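Local coordinates for protein type II restriction enzyme BsoBI (Geobacillus stearothermophilus, PDB 1DC1) that recognizes the double-stranded DNA sequence 5'-CYCGRG-3' as a homodimer and cleaves it after the first C, leaving terminal 5'-phosphates, at residues G27-A30 with F31-K35; M171-P174 with E175-E179; T277-G281 with A282-H286. All blocks are in the same frame, centred on the assembly; numbering follows the deposited sequence.

Contact 1. Residues G27-A30 with F31-K35; sequences GFIA and FALEK
Four successive i to i+4 backbone hydrogen bonds tie Gly27-Ala30 to Phe31-Lys35 within helix 21-53. Phe31 N donates to Gly27 O at 2.9 Å, Ala32 N to Phe28 O at 3.1 Å, Leu33 N to Ile29 O at 3.0 Å and Glu34 N to Ala30 O at 3.1 Å. N-H...O angles between 153° and 157° are those of a regular alpha helix.

One apolar side-chain pair joins the turns, Ile29 CG2 and Leu33 CD2 at 4.3 Å; Leu33 CD1 also rests 3.5 Å from the carbonyl oxygen Ile29 O. Phe31 behaves differently: its CB sits over Gly27 O, but with CG anti to the backbone N (chi1 -167°) the ring leads away from the preceding turn, to Met130 and Ala134 of helix 110-152.

Other side chains find partners outside the segment. The Phe28 ring stacks with Phe85 of the second subunit, whose Leu86 packs on Ile29; Phe28 and Phe31 each pack on a DNA phosphate, and the carboxylate of Glu34 forms a salt bridge with Arg38. Chemically, then, the backbone bonds carry the local cohesion, and the aromatic side chains are directed to the neighbouring helix, the partner subunit and the DNA backbone.

Contact 2. Residues M171-P174 with E175-E179; sequences MDKP and EDDYE
An Asx turn at Asp176 shapes the loop that leaves strand 170-172, an outermost strand of the mixed sheet within this chain, and Lys173 and Pro174 pack against this loop at the protein surface. In the turn, Tyr178 N donates to Asp176 OD1 at 2.9 Å, with an N-H...O angle of 141°; the donor comes from above the carboxylate plane.

Lys173 curls over the start of the loop. Its chain bends at chi2 and again at chi4 (-77°), which brings NZ round to two successive backbone carbonyls: Pro174 O at 2.8 Å and, by a weak bond, Glu175 O at 3.1 Å. The carboxylates of Glu175 and Asp177 stand farther off, NZ lying 4.7 Å from Asp177 OD2, so their negative charge may favour the ammonium without a salt bridge.

Asp177 is buried, and its polar end turns to the body of the protein: OD1 forms a salt bridge with Arg144 of helix 110-152, and OD2 is hydrogen-bonded to the hydroxyl of Tyr157 on strand 157-161, which ties the loop to that helix and strand. The Pro174 ring meets the aliphatic part of Asp177 at about a right angle, its CG lying 3.8 Å from Asp177 CA and 4.0 Å from Asp177 CB.

Contact 3. Residues T277-G281 with A282-H286; sequences TIFIG and AAIEH
The torsions of Phe279 and Ile284 bring the Phe279 ring edge and the tip of Ile284 together where strand 276-281 ends: Phe279 holds CG anti to its own N (chi1 178°), carrying the ring forward along the strand, and Ile284 has CG1 anti to its carbonyl carbon with chi2 extended at -177°, which sends CD1 back toward the strand. They meet at Phe279 CE2 and Ile284 CD1, 4.3 Å apart, with the methyl at the edge of the ring and near its plane.

The backbone of Gly281 runs beside this meeting point. Ile284 CD1 lies 3.5 Å from Gly281 O, and Ile284 CG1 lies 3.6 Å from the same oxygen. A side chain at Gly281 would not fit, since a CB placed there would come within 2.9 Å of Phe279 CE2. Replacing Ile284 with alanine would probably open a gap beside the ring edge and take the hydrocarbon cover from Gly281 O.

Around this corner, Thr19 OG1 hydrogen-bonds to both Ala282 O and Ile284 N, holding the loop as it runs to Glu285 at the N-cap position of helix 286-298. The Phe279 ring packs edge-to-face with Trp254 and touches Glu240 and Lys242, predicted to belong to the catalytic magnesium site of this PD-(D/E)XK-type nuclease. The side chains that meet are apolar, consistent with the strand end adding hydrocarbon contacts, and no charged group of its own, beside the predicted site.

Contact 3 is the buried one, contact 1 is partly buried and contact 2 lies at the surface, its centre about 23 Å from that of the chain against about 15 Å for the other two. Contacts 2 and 3 both leave strands of the mixed sheet, 170-172 and 276-281, yet their centres are about 29 Å apart. Contacts 1 and 2 both reach helix 110-152, through Phe31 and Glu34 in one and Lys173 and Asp177 in the other. Chemistry follows place: repeating main-chain bonds in a helix beside DNA and the second subunit, a lysine bonded to backbone carbonyls and a buried aspartate tied to helix and strand in an outer loop, and hydrocarbon against aromatic edge next to the predicted metal site.

Contact 1. Residues G27-A30 with F31-K35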
ATOM      1  N   GLY D  27     -15.781   4.392  -9.800  1.00 14.95           N
ATOM      2  CA  GLY D  27     -14.313   4.385  -9.754  1.00 13.55           C
ATOM      3  C   GLY D  27     -13.735   3.011 -10.022  1.00 16.04           C
ATOM      4  O   GLY D  27     -12.795   2.839 -10.809  1.00 13.65           O
ATOM      5  N   PHE D  28     -14.310   2.000  -9.379  1.00 15.91           N
ATOM      6  CA  PHE D  28     -13.844   0.646  -9.601  1.00 15.84           C
ATOM      7  C   PHE D  28     -14.038   0.256 -11.070  1.00 17.70           C
ATOM      8  O   PHE D  28     -13.161  -0.351 -11.642  1.00 13.39           O
ATOM      9  CB  PHE D  28     -14.551  -0.347  -8.649  1.00 16.08           C
ATOM     10  CG  PHE D  28     -13.865  -0.487  -7.262  1.00 11.60           C
ATOM     11  CD1 PHE D  28     -12.576  -1.054  -7.135  1.00 15.47           C
ATOM     12  CD2 PHE D  28     -14.492  -0.031  -6.102  1.00 15.13           C
ATOM     13  CE1 PHE D  28     -11.936  -1.156  -5.895  1.00 14.45           C
ATOM     14  CE2 PHE D  28     -13.856  -0.126  -4.831  1.00 14.19           C
ATOM     15  CZ  PHE D  28     -12.586  -0.684  -4.733  1.00 16.26           C
ATOM     16  N   ILE D  29     -15.169   0.615 -11.684  1.00 18.09           N
ATOM     17  CA  ILE D  29     -15.397   0.308 -13.099  1.00 15.55           C
ATOM     18  C   ILE D  29     -14.372   1.000 -14.044  1.00 14.74           C
ATOM     19  O   ILE D  29     -13.827   0.374 -14.964  1.00 14.45           O
ATOM     20  CB  ILE D  29     -16.850   0.668 -13.434  1.00 15.91           C
ATOM     21  CG1 ILE D  29     -17.763  -0.359 -12.763  1.00 13.33           C
ATOM     22  CG2 ILE D  29     -17.078   0.708 -14.930  1.00 14.99           C
ATOM     23  CD1 ILE D  29     -19.239   0.020 -12.797  1.00 17.79           C
ATOM     24  N   ALA D  30     -14.097   2.281 -13.797  1.00 14.89           N
ATOM     25  CA  ALA D  30     -13.125   3.035 -14.587  1.00 16.11           C
ATOM     26  C   ALA D  30     -11.722   2.467 -14.390  1.00 14.21           C
ATOM     27  O   ALA D  30     -10.946   2.429 -15.324  1.00 15.62           O
ATOM     28  CB  ALA D  30     -13.155   4.514 -14.193  1.00 17.38           C
ATOM     29  N   PHE D  31     -11.394   2.027 -13.168  1.00 11.88           N
ATOM     30  CA  PHE D  31     -10.078   1.426 -12.894  1.00 16.32           C
ATOM     31  C   PHE D  31      -9.889   0.144 -13.734  1.00 16.20           C
ATOM     32  O   PHE D  31      -8.815  -0.064 -14.350  1.00 15.32           O
ATOM     33  CB  PHE D  31      -9.942   1.106 -11.387  1.00 15.81           C
ATOM     34  CG  PHE D  31      -8.510   0.781 -10.935  1.00 19.97           C
ATOM     35  CD1 PHE D  31      -7.623   1.780 -10.575  1.00 19.45           C
ATOM     36  CD2 PHE D  31      -8.056  -0.527 -10.898  1.00 22.11           C
ATOM     37  CE1 PHE D  31      -6.278   1.477 -10.174  1.00 18.08           C
ATOM     38  CE2 PHE D  31      -6.702  -0.842 -10.494  1.00 24.66           C
ATOM     39  CZ  PHE D  31      -5.826   0.179 -10.133  1.00 19.19           C
ATOM     40  N   ALA D  32     -10.950  -0.675 -13.784  1.00 12.83           N
ATOM     41  CA  ALA D  32     -10.946  -1.921 -14.536  1.00 15.39           C
ATOM     42  C   ALA D  32     -10.818  -1.650 -16.030  1.00 14.13           C
ATOM     43  O   ALA D  32     -10.119  -2.367 -16.746  1.00 15.38           O
ATOM     44  CB  ALA D  32     -12.233  -2.740 -14.245  1.00 14.51           C
ATOM     45  N   LEU D  33     -11.490  -0.615 -16.513  1.00 14.10           N
ATOM     46  CA  LEU D  33     -11.385  -0.293 -17.930  1.00 16.73           C
ATOM     47  C   LEU D  33      -9.976   0.089 -18.302  1.00 11.43           C
ATOM     48  O   LEU D  33      -9.468  -0.295 -19.363  1.00 12.81           O
ATOM     49  CB  LEU D  33     -12.325   0.860 -18.299  1.00 20.36           C
ATOM     50  CG  LEU D  33     -13.690   0.344 -18.803  1.00 37.32           C
ATOM     51  CD1 LEU D  33     -14.090  -1.018 -18.144  1.00 35.99           C
ATOM     52  CD2 LEU D  33     -14.732   1.432 -18.501  1.00 43.92           C
ATOM     53  N   GLU D  34      -9.335   0.854 -17.427  1.00 11.31           N
ATOM     54  CA  GLU D  34      -7.966   1.293 -17.705  1.00 12.90           C
ATOM     55  C   GLU D  34      -7.009   0.103 -17.605  1.00 13.49           C
ATOM     56  O   GLU D  34      -6.098  -0.032 -18.412  1.00 14.66           O
ATOM     57  CB  GLU D  34      -7.600   2.409 -16.734  1.00 13.10           C
ATOM     58  CG  GLU D  34      -6.188   2.951 -16.834  1.00 21.85           C
ATOM     59  CD  GLU D  34      -5.931   3.688 -18.127  1.00 21.58           C
ATOM     60  OE1 GLU D  34      -6.893   4.000 -18.842  1.00 18.44           O
ATOM     61  OE2 GLU D  34      -4.746   3.944 -18.407  1.00 19.26           O
ATOM     62  N   LYS D  35      -7.223  -0.753 -16.608  1.00 13.54           N
ATOM     63  CA  LYS D  35      -6.434  -1.971 -16.428  1.00 13.89           C
ATOM     64  C   LYS D  35      -6.486  -2.811 -17.696  1.00 12.54           C
ATOM     65  O   LYS D  35      -5.453  -3.291 -18.146  1.00 13.74           O
ATOM     66  CB  LYS D  35      -6.965  -2.783 -15.241  1.00 12.66           C
ATOM     67  CG  LYS D  35      -6.032  -3.852 -14.800  1.00 19.13           C
ATOM     68  CD  LYS D  35      -6.433  -4.374 -13.421  1.00 24.61           C
ATOM     69  CE  LYS D  35      -7.327  -5.614 -13.468  1.00 27.05           C
ATOM     70  NZ  LYS D  35      -7.319  -6.404 -12.188  1.00 27.85           N
TER

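Contact 2. Residues M171-P174 with E175-E179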
ATOM      1  N   MET D 171       5.549  27.714 -20.551  1.00 25.62           N
ATOM      2  CA  MET D 171       4.895  28.121 -21.784  1.00 29.51           C
ATOM      3  C   MET D 171       3.546  28.753 -21.568  1.00 26.94           C
ATOM      4  O   MET D 171       2.859  28.483 -20.585  1.00 23.73           O
ATOM      5  CB  MET D 171       4.731  26.929 -22.756  1.00 25.58           C
ATOM      6  CG  MET D 171       5.957  26.027 -22.846  1.00 32.42           C
ATOM      7  SD  MET D 171       5.622  24.450 -23.602  1.00 34.22           S
ATOM      8  CE  MET D 171       4.959  24.940 -25.070  1.00 32.23           C
ATOM      9  N   ASP D 172       3.170  29.605 -22.519  1.00 32.43           N
ATOM     10  CA  ASP D 172       1.862  30.224 -22.446  1.00 29.02           C
ATOM     11  C   ASP D 172       0.781  29.214 -22.822  1.00 22.05           C
ATOM     12  O   ASP D 172       0.987  28.299 -23.648  1.00 22.96           O
ATOM     13  CB  ASP D 172       1.762  31.444 -23.352  1.00 38.28           C
ATOM     14  CG  ASP D 172       2.503  32.640 -22.804  1.00 38.42           C
ATOM     15  OD1 ASP D 172       2.291  33.068 -21.638  1.00 35.00           O
ATOM     16  OD2 ASP D 172       3.311  33.157 -23.586  1.00 52.25           O
ATOM     17  N   LYS D 173      -0.356  29.367 -22.166  1.00 17.28           N
ATOM     18  CA  LYS D 173      -1.488  28.511 -22.403  1.00 18.69           C
ATOM     19  C   LYS D 173      -1.807  28.539 -23.901  1.00 20.20           C
ATOM     20  O   LYS D 173      -1.759  29.600 -24.519  1.00 22.39           O
ATOM     21  CB  LYS D 173      -2.669  29.060 -21.606  1.00 21.23           C
ATOM     22  CG  LYS D 173      -4.026  28.659 -22.062  1.00 26.58           C
ATOM     23  CD  LYS D 173      -4.975  29.783 -21.808  1.00 18.75           C
ATOM     24  CE  LYS D 173      -6.346  29.356 -22.237  1.00 21.44           C
ATOM     25  NZ  LYS D 173      -6.532  29.381 -23.698  1.00 12.54           N
ATOM     26  N   PRO D 174      -2.103  27.376 -24.505  1.00 22.80           N
ATOM     27  CA  PRO D 174      -2.441  27.343 -25.931  1.00 20.81           C
ATOM     28  C   PRO D 174      -3.886  27.865 -26.063  1.00 21.03           C
ATOM     29  O   PRO D 174      -4.601  27.896 -25.056  1.00 20.68           O
ATOM     30  CB  PRO D 174      -2.343  25.874 -26.266  1.00 18.55           C
ATOM     31  CG  PRO D 174      -2.698  25.187 -24.972  1.00 20.80           C
ATOM     32  CD  PRO D 174      -2.107  26.030 -23.910  1.00 16.99           C
ATOM     33  N   GLU D 175      -4.326  28.256 -27.275  1.00 23.99           N
ATOM     34  CA  GLU D 175      -5.722  28.755 -27.498  1.00 24.68           C
ATOM     35  C   GLU D 175      -6.801  27.784 -26.964  1.00 21.69           C
ATOM     36  O   GLU D 175      -7.776  28.189 -26.311  1.00 24.76           O
ATOM     37  CB  GLU D 175      -5.980  29.007 -28.993  1.00 23.80           C
ATOM     38  CG  GLU D 175      -7.293  29.698 -29.260  0.38 15.52           C
ATOM     39  CD  GLU D 175      -7.424  30.986 -28.488  0.38 21.17           C
ATOM     40  OE1 GLU D 175      -6.482  31.807 -28.551  0.38 18.33           O
ATOM     41  OE2 GLU D 175      -8.464  31.175 -27.820  0.38 16.15           O
ATOM     42  N   ASP D 176      -6.624  26.505 -27.282  1.00 22.10           N
ATOM     43  CA  ASP D 176      -7.497  25.471 -26.771  1.00 27.19           C
ATOM     44  C   ASP D 176      -6.621  24.602 -25.870  1.00 20.03           C
ATOM     45  O   ASP D 176      -5.748  23.871 -26.349  1.00 22.48           O
ATOM     46  CB  ASP D 176      -8.078  24.624 -27.910  1.00 27.17           C
ATOM     47  CG  ASP D 176      -9.131  23.646 -27.426  1.00 27.83           C
ATOM     48  OD1 ASP D 176      -9.272  23.422 -26.194  1.00 35.41           O
ATOM     49  OD2 ASP D 176      -9.847  23.100 -28.283  1.00 33.10           O
ATOM     50  N   ASP D 177      -6.845  24.680 -24.574  1.00 16.09           N
ATOM     51  CA  ASP D 177      -6.057  23.877 -23.664  1.00 18.37           C
ATOM     52  C   ASP D 177      -6.684  22.479 -23.390  1.00 17.91           C
ATOM     53  O   ASP D 177      -6.434  21.834 -22.365  1.00 18.02           O
ATOM     54  CB  ASP D 177      -5.753  24.696 -22.384  1.00 21.25           C
ATOM     55  CG  ASP D 177      -6.969  24.906 -21.506  1.00 21.29           C
ATOM     56  OD1 ASP D 177      -7.948  24.137 -21.649  1.00 24.23           O
ATOM     57  OD2 ASP D 177      -6.946  25.823 -20.654  1.00 17.13           O
ATOM     58  N   TYR D 178      -7.478  22.001 -24.343  1.00 16.41           N
ATOM     59  CA  TYR D 178      -8.063  20.674 -24.246  1.00 17.88           C
ATOM     60  C   TYR D 178      -6.965  19.670 -23.884  1.00 19.56           C
ATOM     61  O   TYR D 178      -5.925  19.583 -24.569  1.00 15.78           O
ATOM     62  CB  TYR D 178      -8.652  20.291 -25.590  1.00 17.33           C
ATOM     63  CG  TYR D 178      -9.335  18.970 -25.588  1.00 18.42           C
ATOM     64  CD1 TYR D 178      -8.649  17.808 -25.956  1.00 20.35           C
ATOM     65  CD2 TYR D 178     -10.690  18.884 -25.282  1.00 17.92           C
ATOM     66  CE1 TYR D 178      -9.308  16.585 -26.022  1.00 18.95           C
ATOM     67  CE2 TYR D 178     -11.373  17.668 -25.348  1.00 19.27           C
ATOM     68  CZ  TYR D 178     -10.686  16.514 -25.718  1.00 19.98           C
ATOM     69  OH  TYR D 178     -11.374  15.308 -25.785  1.00 20.03           O
ATOM     70  N   GLU D 179      -7.186  18.915 -22.818  1.00 20.07           N
ATOM     71  CA  GLU D 179      -6.225  17.908 -22.382  1.00 22.09           C
ATOM     72  C   GLU D 179      -4.824  18.379 -22.029  1.00 20.04           C
ATOM     73  O   GLU D 179      -3.906  17.546 -21.980  1.00 22.27           O
ATOM     74  CB  GLU D 179      -6.083  16.790 -23.421  1.00 27.96           C
ATOM     75  CG  GLU D 179      -7.162  15.733 -23.293  1.00 41.52           C
ATOM     76  CD  GLU D 179      -6.998  14.582 -24.280  1.00 51.14           C
ATOM     77  OE1 GLU D 179      -6.130  14.670 -25.191  1.00 52.50           O
ATOM     78  OE2 GLU D 179      -7.749  13.583 -24.138  1.00 60.34           O
TER

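Contact 3. Residues T277-G281 with A282-H286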
ATOM      1  N   THR D 277      -2.740  24.514   4.417  1.00 12.77           N
ATOM      2  CA  THR D 277      -2.603  23.083   4.131  1.00 12.72           C
ATOM      3  C   THR D 277      -3.946  22.536   3.671  1.00 17.99           C
ATOM      4  O   THR D 277      -5.001  22.979   4.121  1.00 15.14           O
ATOM      5  CB  THR D 277      -2.119  22.240   5.355  1.00 12.47           C
ATOM      6  OG1 THR D 277      -3.021  22.437   6.433  1.00 13.73           O
ATOM      7  CG2 THR D 277      -0.652  22.615   5.760  1.00 11.81           C
ATOM      8  N   ILE D 278      -3.917  21.598   2.731  1.00 16.51           N
ATOM      9  CA  ILE D 278      -5.168  21.018   2.239  1.00 15.29           C
ATOM     10  C   ILE D 278      -5.025  19.500   2.047  1.00 13.51           C
ATOM     11  O   ILE D 278      -3.924  18.972   1.910  1.00 12.13           O
ATOM     12  CB  ILE D 278      -5.681  21.683   0.853  1.00 12.21           C
ATOM     13  CG1 ILE D 278      -4.746  21.316  -0.319  1.00 14.46           C
ATOM     14  CG2 ILE D 278      -5.836  23.193   0.988  1.00 12.59           C
ATOM     15  CD1 ILE D 278      -5.223  21.861  -1.682  1.00 13.86           C
ATOM     16  N   PHE D 279      -6.169  18.826   2.079  1.00 14.07           N
ATOM     17  CA  PHE D 279      -6.264  17.399   1.828  1.00 14.43           C
ATOM     18  C   PHE D 279      -7.410  17.187   0.847  1.00 14.46           C
ATOM     19  O   PHE D 279      -8.538  17.624   1.098  1.00 12.64           O
ATOM     20  CB  PHE D 279      -6.572  16.594   3.078  1.00 12.82           C
ATOM     21  CG  PHE D 279      -6.701  15.131   2.792  1.00 12.34           C
ATOM     22  CD1 PHE D 279      -5.557  14.338   2.648  1.00 12.56           C
ATOM     23  CD2 PHE D 279      -7.952  14.551   2.564  1.00 14.38           C
ATOM     24  CE1 PHE D 279      -5.652  12.989   2.272  1.00 16.08           C
ATOM     25  CE2 PHE D 279      -8.056  13.176   2.186  1.00 14.71           C
ATOM     26  CZ  PHE D 279      -6.904  12.414   2.041  1.00 14.94           C
ATOM     27  N   ILE D 280      -7.128  16.530  -0.270  1.00 11.08           N
ATOM     28  CA  ILE D 280      -8.155  16.236  -1.271  1.00 11.25           C
ATOM     29  C   ILE D 280      -8.095  14.728  -1.459  1.00 10.85           C
ATOM     30  O   ILE D 280      -7.036  14.181  -1.684  1.00 12.74           O
ATOM     31  CB  ILE D 280      -7.838  16.915  -2.635  1.00 14.02           C
ATOM     32  CG1 ILE D 280      -7.731  18.430  -2.446  1.00 12.34           C
ATOM     33  CG2 ILE D 280      -8.868  16.530  -3.696  1.00 12.72           C
ATOM     34  CD1 ILE D 280      -7.076  19.147  -3.650  1.00 12.59           C
ATOM     35  N   GLY D 281      -9.235  14.058  -1.346  1.00 11.72           N
ATOM     36  CA  GLY D 281      -9.232  12.614  -1.512  1.00 12.30           C
ATOM     37  C   GLY D 281     -10.452  12.095  -2.258  1.00 10.52           C
ATOM     38  O   GLY D 281     -11.526  12.622  -2.074  1.00 12.54           O
ATOM     39  N   ALA D 282     -10.289  11.071  -3.098  1.00 10.62           N
ATOM     40  CA  ALA D 282     -11.435  10.484  -3.804  1.00 12.24           C
ATOM     41  C   ALA D 282     -12.171   9.435  -2.917  1.00 13.07           C
ATOM     42  O   ALA D 282     -13.385   9.237  -3.058  1.00 14.05           O
ATOM     43  CB  ALA D 282     -10.969   9.854  -5.164  1.00 12.75           C
ATOM     44  N   ALA D 283     -11.446   8.774  -2.012  1.00 10.29           N
ATOM     45  CA  ALA D 283     -12.018   7.776  -1.094  1.00  9.91           C
ATOM     46  C   ALA D 283     -11.987   8.343   0.326  1.00 11.25           C
ATOM     47  O   ALA D 283     -10.940   8.380   0.978  1.00 12.31           O
ATOM     48  CB  ALA D 283     -11.213   6.498  -1.158  1.00 15.65           C
ATOM     49  N   ILE D 284     -13.120   8.831   0.787  1.00  9.49           N
ATOM     50  CA  ILE D 284     -13.210   9.422   2.107  1.00 12.16           C
ATOM     51  C   ILE D 284     -14.334   8.720   2.870  1.00 12.63           C
ATOM     52  O   ILE D 284     -15.491   8.759   2.488  1.00 12.22           O
ATOM     53  CB  ILE D 284     -13.447  10.995   2.028  1.00 12.50           C
ATOM     54  CG1 ILE D 284     -12.233  11.664   1.364  1.00 15.27           C
ATOM     55  CG2 ILE D 284     -13.612  11.613   3.459  1.00 13.39           C
ATOM     56  CD1 ILE D 284     -12.263  13.220   1.261  1.00 15.67           C
ATOM     57  N   GLU D 285     -13.935   8.052   3.945  1.00 13.43           N
ATOM     58  CA  GLU D 285     -14.819   7.292   4.822  1.00 14.89           C
ATOM     59  C   GLU D 285     -15.299   8.116   6.059  1.00 15.36           C
ATOM     60  O   GLU D 285     -14.750   9.176   6.352  1.00 15.14           O
ATOM     61  CB  GLU D 285     -14.063   5.992   5.207  1.00 17.04           C
ATOM     62  CG  GLU D 285     -13.870   5.085   3.958  1.00 15.08           C
ATOM     63  CD  GLU D 285     -15.223   4.593   3.453  1.00 17.44           C
ATOM     64  OE1 GLU D 285     -15.777   3.723   4.126  1.00 17.33           O
ATOM     65  OE2 GLU D 285     -15.754   5.088   2.447  1.00 15.96           O
ATOM     66  N   HIS D 286     -16.309   7.644   6.781  1.00 14.93           N
ATOM     67  CA  HIS D 286     -16.822   8.422   7.889  1.00 16.29           C
ATOM     68  C   HIS D 286     -15.845   8.846   9.002  1.00 14.13           C
ATOM     69  O   HIS D 286     -15.765  10.031   9.360  1.00 14.97           O
ATOM     70  CB  HIS D 286     -17.983   7.713   8.538  1.00 15.21           C
ATOM     71  CG  HIS D 286     -18.529   8.506   9.655  1.00 20.90           C
ATOM     72  ND1 HIS D 286     -19.095   9.747   9.451  1.00 28.78           N
ATOM     73  CD2 HIS D 286     -18.402   8.368  10.990  1.00 29.62           C
ATOM     74  CE1 HIS D 286     -19.293  10.340  10.611  1.00 25.28           C
ATOM     75  NE2 HIS D 286     -18.880   9.527  11.565  1.00 35.84           N
TER